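Local structure of outer membrane protein assembly factor BamA (Haemophilus ducreyi, 4K3C) at residues R282-N287 and G381-F386; D343-Q348 and N377-K382. The protein probably assembles and inserts beta-barrel proteins into the outer membrane as part of the Bam complex, represented here by its last two POTRA domains and barrel. All coordinates share one frame; numbering follows the deposited sequence.

Contact 1 (R282-N287 and G381-F386); sequences REKYVN and GKEVPF
Y285 and R282, on helix 280-288 of one extramembrane loop of the Omp85 barrel, pack against E383, P385 and F386 at the start of the long loop that follows strand 366-378. Y285 sits in the middle. Its CG, anti to the backbone N (chi1 169°), is carried toward the loop, and P385 CA sits over one face, 3.7 Å from the Y285 ring centroid in a CH-pi contact. At the edge of this ring, near its plane, E383 O is 3.5 Å from Y285 CD1. F386 meets the ring obliquely: Y285 CD2 and F386 CD2 touch at 3.4 Å, the planes are 78° apart and the two side chains cross at about a right angle. Over one face of the F386 ring comes the extended arm of R282, whose CG is 3.8 Å from the F386 ring centroid, a second CH-pi contact. E383 places OE1 beside K284 CG; its OE2 salt-bridges K468 and R282 NH2 bonds weakly to A239 O, both in other loops. No hydrogen bond joins the two segments, so 282-287 meets the loop through aromatic and aliphatic surface; one residue further along the helix, S288 OG is hydrogen-bonded to E383 N.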
ATOM      1  N   ARG A 282      16.882  26.372 -15.053  1.00 59.87           N
ATOM      2  CA  ARG A 282      17.745  25.199 -15.143  1.00 53.46           C
ATOM      3  C   ARG A 282      19.199  25.580 -15.103  1.00 50.27           C
ATOM      4  O   ARG A 282      19.982  24.927 -14.425  1.00 54.96           O
ATOM      5  CB  ARG A 282      17.491  24.447 -16.431  1.00 50.55           C
ATOM      6  CG  ARG A 282      16.255  23.610 -16.401  1.00 53.04           C
ATOM      7  CD  ARG A 282      16.150  22.887 -17.707  1.00 62.60           C
ATOM      8  NE  ARG A 282      15.078  21.912 -17.715  1.00 56.13           N
ATOM      9  CZ  ARG A 282      14.580  21.394 -18.826  1.00 55.40           C
ATOM     10  NH1 ARG A 282      15.065  21.779 -20.009  1.00 49.74           N
ATOM     11  NH2 ARG A 282      13.602  20.503 -18.746  1.00 61.23           N
ATOM     12  N   GLU A 283      19.551  26.627 -15.848  1.00 50.88           N
ATOM     13  CA  GLU A 283      20.925  27.132 -15.900  1.00 67.23           C
ATOM     14  C   GLU A 283      21.446  27.409 -14.494  1.00 68.95           C
ATOM     15  O   GLU A 283      22.603  27.103 -14.153  1.00 58.41           O
ATOM     16  CB  GLU A 283      20.997  28.412 -16.742  1.00 62.47           C
ATOM     17  CG  GLU A 283      21.645  28.226 -18.103  1.00 60.32           C
ATOM     18  CD  GLU A 283      22.852  29.085 -18.265  1.00 68.28           C
ATOM     19  OE1 GLU A 283      23.459  29.413 -17.229  1.00 75.34           O
ATOM     20  OE2 GLU A 283      23.193  29.447 -19.412  1.00 73.22           O
ATOM     21  N   LYS A 284      20.558  27.975 -13.684  1.00 65.46           N
ATOM     22  CA  LYS A 284      20.859  28.329 -12.315  1.00 64.47           C
ATOM     23  C   LYS A 284      21.327  27.096 -11.565  1.00 63.25           C
ATOM     24  O   LYS A 284      22.175  27.191 -10.683  1.00 61.44           O
ATOM     25  CB  LYS A 284      19.607  28.907 -11.675  1.00 64.20           C
ATOM     26  CG  LYS A 284      19.868  29.825 -10.535  1.00 69.62           C
ATOM     27  CD  LYS A 284      18.677  30.733 -10.349  1.00 68.94           C
ATOM     28  CE  LYS A 284      18.418  31.554 -11.592  1.00 71.02           C
ATOM     29  NZ  LYS A 284      17.382  32.595 -11.336  1.00 76.11           N
ATOM     30  N   TYR A 285      20.772  25.943 -11.941  1.00 62.37           N
ATOM     31  CA  TYR A 285      21.171  24.653 -11.378  1.00 58.88           C
ATOM     32  C   TYR A 285      22.472  24.153 -11.969  1.00 59.91           C
ATOM     33  O   TYR A 285      23.332  23.626 -11.264  1.00 60.39           O
ATOM     34  CB  TYR A 285      20.124  23.578 -11.651  1.00 52.56           C
ATOM     35  CG  TYR A 285      20.651  22.203 -11.322  1.00 52.44           C
ATOM     36  CD1 TYR A 285      20.994  21.874 -10.017  1.00 52.78           C
ATOM     37  CD2 TYR A 285      20.833  21.243 -12.308  1.00 57.46           C
ATOM     38  CE1 TYR A 285      21.478  20.625  -9.693  1.00 54.85           C
ATOM     39  CE2 TYR A 285      21.329  19.982 -11.991  1.00 59.52           C
ATOM     40  CZ  TYR A 285      21.647  19.684 -10.676  1.00 56.37           C
ATOM     41  OH  TYR A 285      22.132  18.450 -10.330  1.00 52.87           O
ATOM     42  N   VAL A 286      22.571  24.271 -13.284  1.00 61.18           N
ATOM     43  CA  VAL A 286      23.750  23.848 -13.998  1.00 63.06           C
ATOM     44  C   VAL A 286      24.943  24.600 -13.433  1.00 70.94           C
ATOM     45  O   VAL A 286      25.964  23.994 -13.099  1.00 74.10           O
ATOM     46  CB  VAL A 286      23.595  24.113 -15.500  1.00 62.59           C
ATOM     47  CG1 VAL A 286      24.961  24.156 -16.195  1.00 66.75           C
ATOM     48  CG2 VAL A 286      22.687  23.066 -16.120  1.00 54.55           C
ATOM     49  N   ASN A 287      24.801  25.917 -13.296  1.00 69.90           N
ATOM     50  CA  ASN A 287      25.878  26.718 -12.732  1.00 65.67           C
ATOM     51  C   ASN A 287      26.103  26.387 -11.267  1.00 76.71           C
ATOM     52  O   ASN A 287      27.249  26.302 -10.826  1.00 80.92           O
ATOM     53  CB  ASN A 287      25.618  28.209 -12.910  1.00 55.74           C
ATOM     54  CG  ASN A 287      26.114  28.728 -14.230  1.00 65.82           C
ATOM     55  OD1 ASN A 287      25.329  29.045 -15.114  1.00 76.51           O
ATOM     56  ND2 ASN A 287      27.426  28.833 -14.369  1.00 75.00           N
ATOM     57  N   GLY A 381      24.612  26.068  -1.081  1.00 48.24           N
ATOM     58  CA  GLY A 381      24.795  26.877  -2.272  1.00 52.59           C
ATOM     59  C   GLY A 381      24.503  26.094  -3.538  1.00 61.98           C
ATOM     60  O   GLY A 381      25.162  26.259  -4.568  1.00 78.19           O
ATOM     61  N   LYS A 382      23.507  25.226  -3.452  1.00 54.78           N
ATOM     62  CA  LYS A 382      23.124  24.393  -4.575  1.00 54.45           C
ATOM     63  C   LYS A 382      21.661  24.624  -4.885  1.00 49.20           C
ATOM     64  O   LYS A 382      20.879  24.930  -3.986  1.00 46.84           O
ATOM     65  CB  LYS A 382      23.349  22.923  -4.235  1.00 39.72           C
ATOM     66  CG  LYS A 382      24.786  22.610  -3.907  1.00 41.90           C
ATOM     67  CD  LYS A 382      25.678  22.690  -5.139  1.00 47.96           C
ATOM     68  CE  LYS A 382      27.131  22.520  -4.755  1.00 54.27           C
ATOM     69  NZ  LYS A 382      27.256  21.562  -3.619  1.00 58.13           N
ATOM     70  N   GLU A 383      21.289  24.475  -6.152  1.00 48.03           N
ATOM     71  CA  GLU A 383      19.884  24.533  -6.526  1.00 54.60           C
ATOM     72  C   GLU A 383      19.275  23.128  -6.551  1.00 50.95           C
ATOM     73  O   GLU A 383      19.977  22.141  -6.710  1.00 44.20           O
ATOM     74  CB  GLU A 383      19.716  25.225  -7.883  1.00 58.81           C
ATOM     75  CG  GLU A 383      18.817  26.448  -7.835  1.00 62.44           C
ATOM     76  CD  GLU A 383      19.355  27.519  -6.905  1.00 63.66           C
ATOM     77  OE1 GLU A 383      20.370  28.141  -7.271  1.00 64.66           O
ATOM     78  OE2 GLU A 383      18.773  27.733  -5.814  1.00 61.56           O
ATOM     79  N   VAL A 384      17.965  23.038  -6.377  1.00 59.93           N
ATOM     80  CA  VAL A 384      17.294  21.753  -6.522  1.00 55.70           C
ATOM     81  C   VAL A 384      17.455  21.270  -7.962  1.00 47.04           C
ATOM     82  O   VAL A 384      17.257  22.031  -8.906  1.00 54.18           O
ATOM     83  CB  VAL A 384      15.796  21.845  -6.149  1.00 56.00           C
ATOM     84  CG1 VAL A 384      15.084  20.590  -6.574  1.00 32.36           C
ATOM     85  CG2 VAL A 384      15.618  22.098  -4.636  1.00 33.59           C
ATOM     86  N   PRO A 385      17.844  20.013  -8.139  1.00 40.52           N
ATOM     87  CA  PRO A 385      18.043  19.506  -9.497  1.00 49.14           C
ATOM     88  C   PRO A 385      16.757  19.633 -10.306  1.00 49.46           C
ATOM     89  O   PRO A 385      15.773  19.026  -9.900  1.00 46.69           O
ATOM     90  CB  PRO A 385      18.354  18.023  -9.274  1.00 47.80           C
ATOM     91  CG  PRO A 385      18.848  17.919  -7.898  1.00 36.55           C
ATOM     92  CD  PRO A 385      18.178  19.018  -7.109  1.00 43.51           C
ATOM     93  N   PHE A 386      16.780  20.368 -11.421  1.00 49.84           N
ATOM     94  CA  PHE A 386      15.563  20.724 -12.172  1.00 50.87           C
ATOM     95  C   PHE A 386      14.663  19.568 -12.586  1.00 44.81           C
ATOM     96  O   PHE A 386      13.463  19.747 -12.814  1.00 40.24           O
ATOM     97  CB  PHE A 386      15.900  21.560 -13.408  1.00 55.37           C
ATOM     98  CG  PHE A 386      16.814  20.870 -14.395  1.00 52.86           C
ATOM     99  CD1 PHE A 386      16.315  19.979 -15.332  1.00 40.17           C
ATOM    100  CD2 PHE A 386      18.173  21.153 -14.410  1.00 61.20           C
ATOM    101  CE1 PHE A 386      17.161  19.372 -16.248  1.00 45.67           C
ATOM    102  CE2 PHE A 386      19.030  20.541 -15.326  1.00 54.80           C
ATOM    103  CZ  PHE A 386      18.525  19.652 -16.243  1.00 42.89           C
TER

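Contact 2 (D343-Q348 and N377-K382); sequences DNKYYQ and NSFGGK
Y347 pairs with N377, and Y346 with S378, where the antiparallel hairpin of barrel strands 346-358 and 366-378 opens at the end away from its turn. Y347/N377 is the hydrogen-bonded pair: Y347 N gives a nearly straight bond of 2.8 Å to N377 O, and N377 N returns a longer one to Y347 O. Beyond the non-hydrogen-bonded pair Y346/S378, F379 N still reaches K345 O at 3.2 Å. Lying between the backbone N and the carbonyl carbon (chi1 51°), Y347 CG is brought toward the partner strand. N377 O sits over the centre of the Y347 ring, 3.5 Å from its plane. The F379 ring likewise has K345 O over one face, nearer the rim, and K345 CG touches F379 CE2 at 3.5 Å. The two rings meet rim to rim, Y347 CD2 to F379 CD1 at 3.7 Å, with planes only 16° apart; L337 of strand 328-338 touches both. On the loop side, S378 OG donates to K382 O at 2.6 Å, which ties the strand end to the turn through G380 and G381. Main-chain bonds thus set the pairing, while the ring faces cover two carbonyl oxygens that are already engaged as acceptors.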
ATOM      1  N   ASP A 343      26.453  14.562  -4.421  1.00 35.88           N
ATOM      2  CA  ASP A 343      26.500  15.843  -5.116  1.00 56.96           C
ATOM      3  C   ASP A 343      25.175  16.569  -4.766  1.00 56.68           C
ATOM      4  O   ASP A 343      24.572  16.324  -3.707  1.00 63.01           O
ATOM      5  CB  ASP A 343      26.644  15.586  -6.625  1.00 56.68           C
ATOM      6  CG  ASP A 343      27.955  14.826  -6.985  1.00 63.82           C
ATOM      7  OD1 ASP A 343      28.990  15.111  -6.352  1.00 78.53           O
ATOM      8  OD2 ASP A 343      27.965  13.953  -7.894  1.00 44.95           O
ATOM      9  N   ASN A 344      24.693  17.452  -5.620  1.00 46.39           N
ATOM     10  CA  ASN A 344      23.258  17.816  -5.524  1.00 55.85           C
ATOM     11  C   ASN A 344      22.631  18.487  -4.256  1.00 78.74           C
ATOM     12  O   ASN A 344      21.934  19.506  -4.407  1.00 78.05           O
ATOM     13  CB  ASN A 344      22.399  16.642  -5.980  1.00 41.82           C
ATOM     14  CG  ASN A 344      22.301  16.575  -7.472  1.00 50.04           C
ATOM     15  OD1 ASN A 344      22.501  17.585  -8.161  1.00 54.53           O
ATOM     16  ND2 ASN A 344      21.996  15.392  -7.996  1.00 54.60           N
ATOM     17  N   LYS A 345      22.818  17.910  -3.058  1.00 60.93           N
ATOM     18  CA  LYS A 345      22.498  18.604  -1.779  1.00 54.14           C
ATOM     19  C   LYS A 345      21.093  19.223  -1.614  1.00 49.91           C
ATOM     20  O   LYS A 345      20.948  20.458  -1.571  1.00 41.14           O
ATOM     21  CB  LYS A 345      23.536  19.700  -1.480  1.00 45.52           C
ATOM     22  CG  LYS A 345      24.594  19.313  -0.470  1.00 53.84           C
ATOM     23  CD  LYS A 345      25.682  20.373  -0.386  1.00 62.78           C
ATOM     24  CE  LYS A 345      26.841  19.918   0.479  1.00 61.37           C
ATOM     25  NZ  LYS A 345      26.814  20.546   1.824  1.00 59.25           N
ATOM     26  N   TYR A 346      20.072  18.384  -1.478  1.00 39.26           N
ATOM     27  CA  TYR A 346      18.702  18.888  -1.384  1.00 40.18           C
ATOM     28  C   TYR A 346      17.842  17.981  -0.495  1.00 51.17           C
ATOM     29  O   TYR A 346      18.306  16.935  -0.018  1.00 50.87           O
ATOM     30  CB  TYR A 346      18.089  18.987  -2.779  1.00 46.91           C
ATOM     31  CG  TYR A 346      17.888  17.632  -3.452  1.00 54.75           C
ATOM     32  CD1 TYR A 346      18.950  16.978  -4.089  1.00 58.62           C
ATOM     33  CD2 TYR A 346      16.647  17.000  -3.440  1.00 52.99           C
ATOM     34  CE1 TYR A 346      18.780  15.736  -4.700  1.00 56.36           C
ATOM     35  CE2 TYR A 346      16.471  15.756  -4.052  1.00 61.34           C
ATOM     36  CZ  TYR A 346      17.543  15.129  -4.681  1.00 56.24           C
ATOM     37  OH  TYR A 346      17.364  13.904  -5.291  1.00 49.27           O
ATOM     38  N   TYR A 347      16.592  18.378  -0.263  1.00 55.94           N
ATOM     39  CA  TYR A 347      15.666  17.538   0.502  1.00 50.43           C
ATOM     40  C   TYR A 347      14.256  17.651  -0.012  1.00 50.05           C
ATOM     41  O   TYR A 347      13.887  18.667  -0.581  1.00 59.55           O
ATOM     42  CB  TYR A 347      15.685  17.866   1.995  1.00 41.98           C
ATOM     43  CG  TYR A 347      15.508  19.322   2.321  1.00 46.46           C
ATOM     44  CD1 TYR A 347      14.238  19.903   2.373  1.00 39.99           C
ATOM     45  CD2 TYR A 347      16.612  20.122   2.610  1.00 52.76           C
ATOM     46  CE1 TYR A 347      14.072  21.260   2.695  1.00 36.09           C
ATOM     47  CE2 TYR A 347      16.459  21.469   2.928  1.00 55.74           C
ATOM     48  CZ  TYR A 347      15.190  22.035   2.965  1.00 49.29           C
ATOM     49  OH  TYR A 347      15.063  23.370   3.275  1.00 51.86           O
ATOM     50  N   GLN A 348      13.475  16.598   0.188  1.00 37.46           N
ATOM     51  CA  GLN A 348      12.089  16.596  -0.236  1.00 37.79           C
ATOM     52  C   GLN A 348      11.212  16.119   0.929  1.00 42.15           C
ATOM     53  O   GLN A 348      11.639  15.296   1.716  1.00 51.78           O
ATOM     54  CB  GLN A 348      11.904  15.714  -1.479  1.00 37.58           C
ATOM     55  CG  GLN A 348      13.007  15.873  -2.531  1.00 51.72           C
ATOM     56  CD  GLN A 348      12.602  15.379  -3.926  1.00 66.02           C
ATOM     57  OE1 GLN A 348      12.995  14.288  -4.359  1.00 64.17           O
ATOM     58  NE2 GLN A 348      11.829  16.197  -4.639  1.00 74.84           N
ATOM     59  N   ASN A 377      13.459  21.832  -1.048  1.00 48.57           N
ATOM     60  CA  ASN A 377      14.510  22.829  -1.183  1.00 55.01           C
ATOM     61  C   ASN A 377      15.911  22.251  -1.088  1.00 54.39           C
ATOM     62  O   ASN A 377      16.101  21.053  -0.824  1.00 47.29           O
ATOM     63  CB  ASN A 377      14.349  24.018  -0.235  1.00 50.16           C
ATOM     64  CG  ASN A 377      14.689  25.339  -0.916  1.00 52.32           C
ATOM     65  OD1 ASN A 377      15.848  25.761  -0.958  1.00 49.28           O
ATOM     66  ND2 ASN A 377      13.678  25.980  -1.478  1.00 58.85           N
ATOM     67  N   SER A 378      16.880  23.130  -1.311  1.00 48.21           N
ATOM     68  CA  SER A 378      18.267  22.747  -1.414  1.00 56.44           C
ATOM     69  C   SER A 378      19.076  23.548  -0.411  1.00 48.95           C
ATOM     70  O   SER A 378      18.521  24.347   0.322  1.00 46.09           O
ATOM     71  CB  SER A 378      18.764  23.008  -2.837  1.00 60.40           C
ATOM     72  OG  SER A 378      18.459  24.333  -3.245  1.00 57.53           O
ATOM     73  N   PHE A 379      20.385  23.333  -0.391  1.00 38.09           N
ATOM     74  CA  PHE A 379      21.255  23.960   0.581  1.00 41.25           C
ATOM     75  C   PHE A 379      22.691  23.767   0.120  1.00 43.63           C
ATOM     76  O   PHE A 379      22.935  23.108  -0.884  1.00 44.56           O
ATOM     77  CB  PHE A 379      21.041  23.350   1.970  1.00 39.20           C
ATOM     78  CG  PHE A 379      21.154  21.852   2.007  1.00 53.01           C
ATOM     79  CD1 PHE A 379      20.054  21.052   1.762  1.00 50.06           C
ATOM     80  CD2 PHE A 379      22.370  21.240   2.293  1.00 52.29           C
ATOM     81  CE1 PHE A 379      20.171  19.675   1.799  1.00 51.29           C
ATOM     82  CE2 PHE A 379      22.499  19.861   2.327  1.00 42.84           C
ATOM     83  CZ  PHE A 379      21.407  19.080   2.082  1.00 49.57           C
ATOM     84  N   GLY A 380      23.646  24.342   0.838  1.00 48.11           N
ATOM     85  CA  GLY A 380      25.033  24.228   0.434  1.00 55.70           C
ATOM     86  C   GLY A 380      25.331  24.970  -0.856  1.00 56.10           C
ATOM     87  O   GLY A 380      26.205  24.564  -1.626  1.00 59.10           O
ATOM     88  N   GLY A 381      24.612  26.068  -1.081  1.00 48.24           N
ATOM     89  CA  GLY A 381      24.795  26.877  -2.272  1.00 52.59           C
ATOM     90  C   GLY A 381      24.503  26.094  -3.538  1.00 61.98           C
ATOM     91  O   GLY A 381      25.162  26.259  -4.568  1.00 78.19           O
ATOM     92  N   LYS A 382      23.507  25.226  -3.452  1.00 54.78           N
ATOM     93  CA  LYS A 382      23.124  24.393  -4.575  1.00 54.45           C
ATOM     94  C   LYS A 382      21.661  24.624  -4.885  1.00 49.20           C
ATOM     95  O   LYS A 382      20.879  24.930  -3.986  1.00 46.84           O
ATOM     96  CB  LYS A 382      23.349  22.923  -4.235  1.00 39.72           C
ATOM     97  CG  LYS A 382      24.786  22.610  -3.907  1.00 41.90           C
ATOM     98  CD  LYS A 382      25.678  22.690  -5.139  1.00 47.96           C
ATOM     99  CE  LYS A 382      27.131  22.520  -4.755  1.00 54.27           C
ATOM    100  NZ  LYS A 382      27.256  21.562  -3.619  1.00 58.13           N
TER

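How the contacts relate
The two contacts lie about 9 Å apart, centre to centre, at one end of the barrel, and share G381 and K382. Along the chain come helix 280-288, then 343-348, then the continuous run 377-386, whose first part, strand end and turn, serves contact 2 and whose later loop residues serve contact 1. The strand end therefore leads straight into the segment that packs on the helix. A probable hydrogen bond from Y285 OH to N344 OD1 links the contacts directly, and V384 packs back on N377 and S378. Together they join three loops that follow one another at this end of the barrel, including the long one before strand 430-440, into one connected cluster beyond the strand ends.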